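Local structure of putative uncharacterized protein (Streptococcus pyogenes serotype M1, 3VZH) at residues 55-60 and 123-128. The protein probably acts as a Cas5d endoribonuclease that processes precursor CRISPR RNA in the CRISPR-based defence of the bacterium against invading genetic elements. Numbering follows the deposited sequence.
Sequences FTNIVT and AIMERS
Met125 reaches from its helix to the strand with a single atom, its terminal methyl CE, which rests against the side chains of Phe55 and Asn57, both on the same side of it. CE lies 3.9 Å from Phe55 CE2, approaching the ring obliquely, and 3.4 Å from Asn57 OD1, so one methyl meets both an apolar carbon and an amide oxygen. The long, unbranched thioether suits this place: the CA atoms of Asn57 and Met125 are 10.5 Å apart. Its CG stands anti to the backbone N (chi1 -177°), which sends the chain out from the helix, and bends at chi2 and chi3 then turn the methyl toward the phenyl ring and the amide oxygen.

Phe55 and Asn57 alternate with Thr56 along the strand and so project from the same side of it, with Asn57 CG in plane at the edge of the phenyl ring. Asn57 is buried, and its amide is fixed through ND2, which donates to Asp47 OD1 and to the backbone oxygen of Tyr50; OD1, turned to the methyl, has no partner in the model. Around Phe55, the rings of Tyr50, Phe103 and His121 (the last edge-to-face) make an aromatic cluster that suits a flat phenyl, while Met125 also packs on Phe9. Within the helix, Ser128 OG donates 2.6 Å to Ile124 O, a carbonyl that also accepts from Ser128 N.

The arrangement is plain core packing: within these two segments helix 118-130 touches strand 55-64 of the large antiparallel sheet through the methyl of Met125 alone, a small contact in this RRM-related Cas5 protein.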
loop_
_atom_site.group_PDB
_atom_site.type_symbol
_atom_site.label_atom_id
_atom_site.label_comp_id
_atom_site.label_asym_id
_atom_site.label_seq_id
_atom_site.Cartn_x
_atom_site.Cartn_y
_atom_site.Cartn_z
ATOM N N PHE A 55 -12.762 -9.153 -6.527
ATOM C CA PHE A 55 -11.701 -8.401 -7.174
ATOM C C PHE A 55 -10.408 -8.379 -6.326
ATOM O O PHE A 55 -10.371 -8.872 -5.145
ATOM C CB PHE A 55 -12.218 -6.953 -7.490
ATOM C CG PHE A 55 -12.578 -6.124 -6.237
ATOM C CD1 PHE A 55 -13.943 -6.055 -5.786
ATOM C CD2 PHE A 55 -11.589 -5.396 -5.521
ATOM C CE1 PHE A 55 -14.285 -5.291 -4.647
ATOM C CE2 PHE A 55 -11.915 -4.648 -4.379
ATOM C CZ PHE A 55 -13.271 -4.602 -3.947
ATOM N N THR A 56 -9.351 -7.925 -6.986
ATOM C CA THR A 56 -8.051 -7.802 -6.378
ATOM C C THR A 56 -7.639 -6.325 -6.473
ATOM O O THR A 56 -7.489 -5.755 -7.563
ATOM C CB THR A 56 -7.028 -8.577 -7.207
ATOM O OG1 THR A 56 -7.453 -9.941 -7.219
ATOM C CG2 THR A 56 -5.560 -8.410 -6.570
ATOM N N ASN A 57 -7.312 -5.740 -5.309
ATOM C CA ASN A 57 -6.776 -4.361 -5.334
ATOM C C ASN A 57 -5.284 -4.387 -5.762
ATOM O O ASN A 57 -4.509 -5.242 -5.268
ATOM C CB ASN A 57 -6.864 -3.810 -3.904
ATOM C CG ASN A 57 -8.296 -3.484 -3.523
ATOM O OD1 ASN A 57 -9.044 -2.870 -4.316
ATOM N ND2 ASN A 57 -8.672 -3.825 -2.311
ATOM N N ILE A 58 -4.950 -3.423 -6.602
ATOM C CA ILE A 58 -3.616 -3.287 -7.207
ATOM C C ILE A 58 -3.084 -1.934 -6.843
ATOM O O ILE A 58 -3.550 -0.891 -7.408
ATOM C CB ILE A 58 -3.671 -3.371 -8.746
ATOM C CG1 ILE A 58 -4.318 -4.701 -9.277
ATOM C CG2 ILE A 58 -2.254 -3.249 -9.331
ATOM C CD1 ILE A 58 -3.758 -5.971 -8.650
ATOM N N VAL A 59 -2.107 -1.906 -5.956
ATOM C CA VAL A 59 -1.525 -0.605 -5.537
ATOM C C VAL A 59 -0.456 -0.243 -6.565
ATOM O O VAL A 59 0.489 -1.029 -6.781
ATOM C CB VAL A 59 -0.896 -0.633 -4.110
ATOM C CG1 VAL A 59 -0.141 0.690 -3.851
ATOM C CG2 VAL A 59 -2.040 -0.777 -3.046
ATOM N N THR A 60 -0.569 0.919 -7.188
ATOM C CA THR A 60 0.394 1.186 -8.289
ATOM C C THR A 60 1.447 2.233 -7.933
ATOM O O THR A 60 2.548 2.275 -8.547
ATOM C CB THR A 60 -0.289 1.628 -9.585
ATOM O OG1 THR A 60 -1.043 2.829 -9.358
ATOM C CG2 THR A 60 -1.162 0.484 -10.119
ATOM N N ALA A 123 -18.677 2.134 -6.706
ATOM C CA ALA A 123 -19.460 2.964 -5.771
ATOM C C ALA A 123 -19.170 2.691 -4.317
ATOM O O ALA A 123 -18.961 3.608 -3.501
ATOM C CB ALA A 123 -20.983 2.894 -6.074
ATOM N N ILE A 124 -19.105 1.397 -4.004
ATOM C CA ILE A 124 -18.768 0.985 -2.670
ATOM C C ILE A 124 -17.371 1.381 -2.287
ATOM O O ILE A 124 -17.127 1.806 -1.135
ATOM C CB ILE A 124 -18.998 -0.522 -2.527
ATOM C CG1 ILE A 124 -20.494 -0.772 -2.767
ATOM C CG2 ILE A 124 -18.650 -1.004 -1.105
ATOM C CD1 ILE A 124 -20.880 -2.215 -2.559
ATOM N N MET A 125 -16.422 1.244 -3.235
ATOM C CA MET A 125 -15.069 1.651 -2.955
ATOM C C MET A 125 -15.033 3.176 -2.640
ATOM O O MET A 125 -14.429 3.573 -1.669
ATOM C CB MET A 125 -14.158 1.316 -4.165
ATOM C CG MET A 125 -12.672 1.674 -3.886
ATOM S SD MET A 125 -11.876 0.748 -2.533
ATOM C CE MET A 125 -11.555 -0.895 -3.262
ATOM N N GLU A 126 -15.655 3.997 -3.475
ATOM C CA GLU A 126 -15.698 5.415 -3.137
ATOM C C GLU A 126 -16.306 5.741 -1.756
ATOM O O GLU A 126 -15.735 6.568 -0.995
ATOM C CB GLU A 126 -16.457 6.199 -4.188
ATOM C CG GLU A 126 -16.081 5.862 -5.569
ATOM C CD GLU A 126 -16.964 6.627 -6.565
ATOM O OE1 GLU A 126 -16.440 6.959 -7.644
ATOM O OE2 GLU A 126 -18.165 6.884 -6.274
ATOM N N ARG A 127 -17.448 5.157 -1.425
ATOM C CA ARG A 127 -18.096 5.310 -0.097
ATOM C C ARG A 127 -17.233 4.804 1.043
ATOM O O ARG A 127 -17.154 5.467 2.079
ATOM C CB ARG A 127 -19.476 4.586 -0.058
ATOM C CG ARG A 127 -20.427 5.241 -1.062
ATOM C CD ARG A 127 -21.891 4.889 -0.824
ATOM N NE ARG A 127 -22.403 3.980 -1.846
ATOM C CZ ARG A 127 -22.620 2.670 -1.670
ATOM N NH1 ARG A 127 -23.105 1.941 -2.679
ATOM N NH2 ARG A 127 -22.368 2.087 -0.494
ATOM N N SER A 128 -16.550 3.679 0.813
ATOM C CA SER A 128 -15.642 3.096 1.841
ATOM C C SER A 128 -14.467 4.009 2.123
ATOM O O SER A 128 -14.140 4.263 3.300
ATOM C CB SER A 128 -15.179 1.711 1.397
ATOM O OG SER A 128 -16.323 0.892 1.212
#